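Local coordinates for protein dipeptidase (Streptococcus thermophilus, PDB 3PEB) that probably hydrolyses dipeptides as a manganese-dependent M24B-family peptidase, here represented by its N-terminal creatinase/prolidase domain alone, at residues F48-E51 against N52-P55; A61-V64 against A65-S68; N106-V109 against T110-Q113. All blocks are in the same frame, centred on the assembly; numbering follows the deposited sequence.

In the fold
The three contacts follow one another along the chain, neither nesting nor crossing, and none touches another. Interaction 1 comes first and closes the loop that turns strand 46-50 back into its antiparallel neighbour, strand 56-60. Interaction 2 opens directly after that second strand, at 61-68, where the chain enters helix 64-70 on its way to strand 75-78 at one border of the mixed sheet. Interaction 3, at 106-113, starts helix 109-118, which links strand 96-102 to strand 122-125 at the other border. It lies across the centre of the chain from interaction 1, about 21 Å away between centres. Together they mark one hairpin turn and two helix starts in this N-terminal domain.

Interaction 1 of 3, residues F48-E51 against N52-P55; sequences FVYE and NREP. With EDO (1,2-ethanediol), chain D.
Y50 and R53 meet across the turn through carbon. Their CB atoms are 3.7 Å apart, and CD of R53 rests over one face of the Y50 ring, 3.8 Å from its centroid and 15° off the normal, a CH-pi contact. The R53 side chain starts beside its own backbone N (chi1 -55°) and runs extended from CG to NE, which lays CD on the ring face and lifts the guanidinium farther off above it. A tyrosine suits the place because its flat ring can pack while its OH bonds to the backbone O of S94. The tight side lies toward the strand. There the carbonyl O of F48 is 3.1 Å from CA of the buried P55, and V49 turns away to meet L7 and I10 of helix 6-16. Inside the turn, a single water donates to both Y50 O and R53 O, at 2.7 Å each, bridging two acceptors that could not bond to each other.

The solvent side is looser. With its CZ 5.7 Å from the ring centroid, the R53 guanidinium offers at most a weak cation-pi attraction, and its plane is turned 56° from that of the ring. It is held instead by an ethanediol, probably from the crystallisation liquor: NH1 bonds to O2 and NH2 to O1, both at 3.0 Å and nearly straight. E51, nearby, sends OE2 to ND2 of N15. The chain reverses almost completely here, and with F48 paired to A56 through the backbone, this is the connection of a beta-hairpin between strands 46-50 and 56-60.

Interaction 2 of 3, residues A61-V64 against A65-S68; sequences ALEV and ARAS. With NA (sodium ion), chain N; EDO (1,2-ethanediol), chain I; EDO (1,2-ethanediol), chain G.
Backbone bonds from A67 N to E63 O (3.0 Å) and from S68 N to V64 O (2.9 Å) wind the chain into the first turns of helix 64-70. V64 O is gripped twice: OG of S68, placed beside its own backbone N by a chi1 of -60°, donates to it at 2.7 Å, arriving from the face of the carbonyl opposite to that used by S68 N. Serine is short enough to fold its hydroxyl back onto the carbonyl four residues earlier.

E63 and R66 lie side by side, pointing the same way, as oppositely charged residues three apart on a helical path can. R66 NH2 makes a salt bridge to OE1 of E63 at 3.0 Å, meeting it from above the carboxylate plane; the carboxylate and guanidinium planes stand 68° apart, and NE adds a weak bond to OE1 at 3.5 Å. The bend of R66 at chi3 (66°) turns the guanidinium toward E63. O1 of an ethanediol also ties the pair together, donating to OE1 of E63 at 2.6 Å and accepting from NE of R66. NH2 has a second partner in the backbone O of D37, so the charge joins the helix to a loop.

S68 O also binds a sodium ion at 2.4 Å, together with four waters and the carbonyl O of L71. On the inner side, the small A67 packs on V75 and L57 and V64 on V59, which seats helix 64-70 against strands 75-78 and 56-60, while R66 and A67 touch F36 of a loop.

Interaction 3 of 3, residues N106-V109 against T110-Q113; sequences NLNV and TKFQ. With EDO (1,2-ethanediol), chain E.
A chi1 of 67° sets CG of N108 between its backbone N and carbonyl carbon, so that OD1 swings forward and accepts from K111 N at 2.9 Å, with an N-H...O angle of 161°. F112, by contrast, has CG anti to its own N (chi1 -178°), which carries the ring away from the loop, so that only CD1, near its root, stays by L107. The backbone takes over from the cap at once: F112 N donates to N108 O at 3.0 Å and Q113 N to V109 O at 2.8 Å. N108 is thus the N-cap of helix 109-118, and asparagine suits this position because its short amide satisfies an N-H that has no earlier carbonyl to use. CD1 of L107, the residue before the cap, lies 4.1 Å from CD1 of F112, approaching the ring obliquely; this pairing makes a hydrophobic staple. The other methyl, CD2, packs on CB of K111 at 3.8 Å. The F112 ring also meets F123 of strand 122-125 edge-to-face. Beyond CG the K111 chain runs extended, crossing N108 at about a right angle, and its NZ donates to a water that in turn donates to OD1 of N106, itself hydrogen-bonded to OG of S25.

Interaction 1 of 3, residues F48-E51 against N52-P55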
loop_
_atom_site.group_PDB
_atom_site.type_symbol
_atom_site.label_atom_id
_atom_site.label_comp_id
_atom_site.label_asym_id
_atom_site.label_seq_id
_atom_site.Cartn_x
_atom_site.Cartn_y
_atom_site.Cartn_z
ATOM N N PHE A 48 0.789 -0.328 2.484
ATOM C CA PHE A 48 2.107 -0.952 2.294
ATOM C C PHE A 48 2.162 -2.234 3.113
ATOM O O PHE A 48 2.230 -2.187 4.344
ATOM C CB PHE A 48 3.211 0.039 2.717
ATOM C CG PHE A 48 3.230 1.288 1.912
ATOM C CD1 PHE A 48 3.761 1.287 0.635
ATOM C CD2 PHE A 48 2.702 2.488 2.418
ATOM C CE1 PHE A 48 3.763 2.447 -0.154
ATOM C CE2 PHE A 48 2.691 3.660 1.635
ATOM C CZ PHE A 48 3.220 3.669 0.376
ATOM N N VAL A 49 2.058 -3.384 2.434
ATOM C CA VAL A 49 2.108 -4.664 3.074
ATOM C C VAL A 49 3.499 -5.256 2.866
ATOM O O VAL A 49 3.804 -5.838 1.829
ATOM C CB VAL A 49 1.001 -5.659 2.581
ATOM C CG1 VAL A 49 1.030 -6.917 3.468
ATOM C CG2 VAL A 49 -0.392 -4.992 2.610
ATOM N N TYR A 50 4.347 -5.065 3.859
ATOM C CA TYR A 50 5.670 -5.669 3.861
ATOM C C TYR A 50 5.657 -7.175 4.085
ATOM O O TYR A 50 4.819 -7.725 4.820
ATOM C CB TYR A 50 6.550 -5.018 4.901
ATOM C CG TYR A 50 7.006 -3.612 4.559
ATOM C CD1 TYR A 50 8.085 -3.394 3.699
ATOM C CD2 TYR A 50 6.362 -2.498 5.097
ATOM C CE1 TYR A 50 8.512 -2.128 3.393
ATOM C CE2 TYR A 50 6.788 -1.223 4.819
ATOM C CZ TYR A 50 7.852 -1.033 3.941
ATOM O OH TYR A 50 8.306 0.223 3.676
ATOM N N GLU A 51 6.636 -7.836 3.479
ATOM C CA GLU A 51 6.803 -9.267 3.600
ATOM C C GLU A 51 7.152 -9.657 5.054
ATOM O O GLU A 51 6.606 -10.641 5.580
ATOM C CB GLU A 51 7.915 -9.710 2.669
ATOM C CG GLU A 51 8.225 -11.193 2.680
ATOM C CD GLU A 51 9.532 -11.529 1.991
ATOM O OE1 GLU A 51 10.398 -10.651 1.801
ATOM O OE2 GLU A 51 9.712 -12.699 1.667
ATOM N N ASN A 52 8.055 -8.894 5.686
ATOM C CA ASN A 52 8.539 -9.233 7.037
ATOM C C ASN A 52 8.637 -8.007 7.952
ATOM O O ASN A 52 9.552 -7.914 8.742
ATOM C CB ASN A 52 9.885 -9.973 6.982
ATOM C CG ASN A 52 10.232 -10.671 8.279
ATOM O OD1 ASN A 52 9.394 -11.374 8.851
ATOM N ND2 ASN A 52 11.493 -10.545 8.737
ATOM N N ARG A 53 7.673 -7.088 7.835
ATOM C CA ARG A 53 7.489 -5.986 8.771
ATOM C C ARG A 53 5.979 -5.772 8.891
ATOM O O ARG A 53 5.226 -6.222 8.036
ATOM C CB ARG A 53 8.067 -4.664 8.237
ATOM C CG ARG A 53 9.513 -4.646 7.827
ATOM C CD ARG A 53 9.857 -3.411 7.019
ATOM N NE ARG A 53 11.279 -3.365 6.682
ATOM C CZ ARG A 53 12.212 -2.716 7.370
ATOM N NH1 ARG A 53 11.898 -2.007 8.442
ATOM N NH2 ARG A 53 13.469 -2.764 6.964
ATOM N N GLU A 54 5.561 -5.054 9.924
ATOM C CA GLU A 54 4.160 -4.675 10.030
ATOM C C GLU A 54 3.780 -3.769 8.856
ATOM O O GLU A 54 4.616 -3.045 8.305
ATOM C CB GLU A 54 3.838 -4.019 11.371
ATOM C CG GLU A 54 4.484 -2.671 11.612
ATOM C CD GLU A 54 4.056 -2.051 12.924
ATOM O OE1 GLU A 54 4.729 -1.112 13.370
ATOM O OE2 GLU A 54 3.037 -2.489 13.503
ATOM N N PRO A 55 2.526 -3.833 8.451
ATOM C CA PRO A 55 2.104 -2.933 7.384
ATOM C C PRO A 55 2.029 -1.458 7.852
ATOM O O PRO A 55 2.103 -1.188 9.054
ATOM C CB PRO A 55 0.688 -3.431 7.044
ATOM C CG PRO A 55 0.408 -4.564 7.869
ATOM C CD PRO A 55 1.414 -4.672 8.949
HETATM C C1 EDO D . 16.117 -0.059 9.171
HETATM O O1 EDO D . 15.538 -1.104 8.376
HETATM C C2 EDO D . 15.046 0.467 10.119
HETATM O O2 EDO D . 13.882 -0.351 9.975
HETATM O O HOH W 1 3.060 -6.519 6.414
#

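Interaction 2 of 3, residues A61-V64 against A65-S68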
loop_
_atom_site.group_PDB
_atom_site.type_symbol
_atom_site.label_atom_id
_atom_site.label_comp_id
_atom_site.label_asym_id
_atom_site.label_seq_id
_atom_site.Cartn_x
_atom_site.Cartn_y
_atom_site.Cartn_z
ATOM N N ALA A 61 -4.507 13.313 5.383
ATOM C CA ALA A 61 -4.578 13.610 6.807
ATOM C C ALA A 61 -5.982 13.510 7.390
ATOM O O ALA A 61 -6.157 13.046 8.530
ATOM C CB ALA A 61 -3.930 15.000 7.112
ATOM N N LEU A 62 -6.983 13.983 6.636
ATOM C CA LEU A 62 -8.382 13.964 7.051
ATOM C C LEU A 62 -8.860 12.593 7.530
ATOM O O LEU A 62 -9.743 12.507 8.396
ATOM C CB LEU A 62 -9.275 14.441 5.883
ATOM C CG LEU A 62 -10.786 14.295 6.021
ATOM C CD1 LEU A 62 -11.297 15.188 7.178
ATOM C CD2 LEU A 62 -11.483 14.631 4.693
ATOM N N GLU A 63 -8.276 11.534 6.968
ATOM C CA GLU A 63 -8.675 10.146 7.219
ATOM C C GLU A 63 -7.840 9.428 8.297
ATOM O O GLU A 63 -8.164 8.310 8.653
ATOM C CB GLU A 63 -8.558 9.313 5.943
ATOM C CG GLU A 63 -9.354 9.836 4.741
ATOM C CD GLU A 63 -10.819 9.466 4.751
ATOM O OE1 GLU A 63 -11.302 8.849 5.736
ATOM O OE2 GLU A 63 -11.501 9.823 3.751
ATOM N N VAL A 64 -6.777 10.061 8.785
ATOM C CA VAL A 64 -5.835 9.381 9.700
ATOM C C VAL A 64 -6.505 8.941 11.013
ATOM O O VAL A 64 -6.285 7.810 11.451
ATOM C CB VAL A 64 -4.586 10.252 10.004
ATOM C CG1 VAL A 64 -3.786 9.672 11.227
ATOM C CG2 VAL A 64 -3.701 10.384 8.746
ATOM N N ALA A 65 -7.315 9.813 11.624
ATOM C CA ALA A 65 -8.004 9.505 12.888
ATOM C C ALA A 65 -8.938 8.282 12.738
ATOM O O ALA A 65 -8.885 7.351 13.541
ATOM C CB ALA A 65 -8.795 10.761 13.447
ATOM N N ARG A 66 -9.756 8.272 11.690
ATOM C CA ARG A 66 -10.677 7.155 11.458
ATOM C C ARG A 66 -9.925 5.854 11.162
ATOM O O ARG A 66 -10.253 4.815 11.749
ATOM C CB ARG A 66 -11.700 7.463 10.347
ATOM C CG ARG A 66 -12.776 6.367 10.155
ATOM C CD ARG A 66 -13.879 6.825 9.196
ATOM N NE ARG A 66 -13.406 7.029 7.812
ATOM C CZ ARG A 66 -13.470 6.136 6.822
ATOM N NH1 ARG A 66 -13.962 4.917 7.038
ATOM N NH2 ARG A 66 -13.050 6.464 5.594
ATOM N N ALA A 67 -8.922 5.908 10.293
ATOM C CA ALA A 67 -8.150 4.720 9.949
ATOM C C ALA A 67 -7.473 4.162 11.201
ATOM O O ALA A 67 -7.530 2.978 11.443
ATOM C CB ALA A 67 -7.119 5.016 8.858
ATOM N N SER A 68 -6.851 5.038 11.985
ATOM C CA SER A 68 -6.166 4.647 13.206
ATOM C C SER A 68 -7.108 3.994 14.218
ATOM O O SER A 68 -6.677 3.145 14.998
ATOM C CB SER A 68 -5.487 5.867 13.847
ATOM O OG SER A 68 -4.537 6.408 12.940
HETATM NA NA NA N . -4.679 1.974 15.580
HETATM C C1 EDO I . -13.458 10.614 8.297
HETATM O O1 EDO I . -12.424 9.713 7.894
HETATM C C2 EDO I . -13.531 11.783 7.320
HETATM O O2 EDO I . -13.846 12.970 8.048
HETATM C C1 EDO G . -14.198 1.384 8.436
HETATM O O1 EDO G . -14.378 1.836 7.080
HETATM C C2 EDO G . -14.059 2.521 9.462
HETATM O O2 EDO G . -15.054 3.533 9.314
HETATM O O HOH W 2 -7.578 12.684 10.926
HETATM O O HOH W 3 -10.544 10.650 10.220
HETATM O O HOH W 4 -4.509 3.650 17.176
HETATM O O HOH W 5 -2.783 0.833 16.697
HETATM O O HOH W 6 -3.150 2.820 13.867
HETATM O O HOH W 7 -6.148 0.672 17.115
#

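Interaction 3 of 3, residues N106-V109 against T110-Q113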
loop_
_atom_site.group_PDB
_atom_site.type_symbol
_atom_site.label_atom_id
_atom_site.label_comp_id
_atom_site.label_asym_id
_atom_site.label_seq_id
_atom_site.Cartn_x
_atom_site.Cartn_y
_atom_site.Cartn_z
ATOM N N ASN A 106 -5.240 -0.977 -11.342
ATOM C CA ASN A 106 -5.776 0.132 -10.579
ATOM C C ASN A 106 -4.920 1.400 -10.676
ATOM O O ASN A 106 -5.457 2.490 -10.820
ATOM C CB ASN A 106 -5.944 -0.220 -9.089
ATOM C CG ASN A 106 -6.394 0.978 -8.251
ATOM O OD1 ASN A 106 -5.602 1.584 -7.529
ATOM N ND2 ASN A 106 -7.680 1.356 -8.397
ATOM N N LEU A 107 -3.613 1.256 -10.533
ATOM C CA LEU A 107 -2.696 2.388 -10.566
ATOM C C LEU A 107 -2.700 3.054 -11.919
ATOM O O LEU A 107 -2.573 2.391 -12.938
ATOM C CB LEU A 107 -1.253 1.975 -10.336
ATOM C CG LEU A 107 -0.717 1.691 -8.985
ATOM C CD1 LEU A 107 0.769 1.274 -9.178
ATOM C CD2 LEU A 107 -0.896 2.865 -7.968
ATOM N N ASN A 108 -2.873 4.358 -11.933
ATOM C CA ASN A 108 -2.626 5.116 -13.147
ATOM C C ASN A 108 -1.146 5.395 -13.307
ATOM O O ASN A 108 -0.376 5.151 -12.396
ATOM C CB ASN A 108 -3.540 6.333 -13.269
ATOM C CG ASN A 108 -3.261 7.402 -12.226
ATOM O OD1 ASN A 108 -2.275 7.338 -11.524
ATOM N ND2 ASN A 108 -4.179 8.359 -12.106
ATOM N N VAL A 109 -0.748 5.878 -14.472
ATOM C CA VAL A 109 0.666 6.096 -14.766
ATOM C C VAL A 109 1.233 7.215 -13.861
ATOM O O VAL A 109 2.369 7.114 -13.397
ATOM C CB VAL A 109 0.881 6.378 -16.251
ATOM C CG1 VAL A 109 2.326 6.870 -16.530
ATOM C CG2 VAL A 109 0.552 5.105 -17.088
ATOM N N THR A 110 0.416 8.212 -13.556
ATOM C CA THR A 110 0.832 9.309 -12.663
ATOM C C THR A 110 1.247 8.763 -11.284
ATOM O O THR A 110 2.309 9.090 -10.782
ATOM C CB THR A 110 -0.311 10.331 -12.524
ATOM O OG1 THR A 110 -0.632 10.820 -13.828
ATOM C CG2 THR A 110 0.076 11.505 -11.591
ATOM N N LYS A 111 0.436 7.886 -10.694
ATOM C CA LYS A 111 0.751 7.321 -9.398
ATOM C C LYS A 111 1.929 6.358 -9.481
ATOM O O LYS A 111 2.772 6.295 -8.587
ATOM C CB LYS A 111 -0.475 6.592 -8.809
ATOM C CG LYS A 111 -1.619 7.526 -8.379
ATOM C CD LYS A 111 -2.738 6.703 -7.712
ATOM C CE LYS A 111 -3.941 7.592 -7.355
ATOM N NZ LYS A 111 -4.844 6.787 -6.457
ATOM N N PHE A 112 1.983 5.582 -10.549
ATOM C CA PHE A 112 3.098 4.680 -10.754
ATOM C C PHE A 112 4.427 5.469 -10.818
ATOM O O PHE A 112 5.440 5.060 -10.178
ATOM C CB PHE A 112 2.848 3.858 -12.015
ATOM C CG PHE A 112 3.907 2.841 -12.310
ATOM C CD1 PHE A 112 4.164 1.818 -11.421
ATOM C CD2 PHE A 112 4.628 2.890 -13.482
ATOM C CE1 PHE A 112 5.143 0.855 -11.700
ATOM C CE2 PHE A 112 5.608 1.934 -13.762
ATOM C CZ PHE A 112 5.859 0.916 -12.856
ATOM N N GLN A 113 4.437 6.564 -11.579
ATOM C CA GLN A 113 5.619 7.437 -11.667
ATOM C C GLN A 113 5.981 8.033 -10.290
ATOM O O GLN A 113 7.152 8.038 -9.908
ATOM C CB GLN A 113 5.460 8.508 -12.769
ATOM C CG GLN A 113 5.515 7.855 -14.139
ATOM C CD GLN A 113 5.754 8.813 -15.288
ATOM O OE1 GLN A 113 6.247 8.389 -16.348
ATOM N NE2 GLN A 113 5.421 10.092 -15.102
HETATM C C1 EDO E . -6.940 3.325 -13.559
HETATM O O1 EDO E . -7.702 3.060 -12.378
HETATM C C2 EDO E . -6.756 4.822 -13.762
HETATM O O2 EDO E . -7.837 5.373 -14.521
HETATM O O HOH W 8 -5.191 4.259 -7.558
#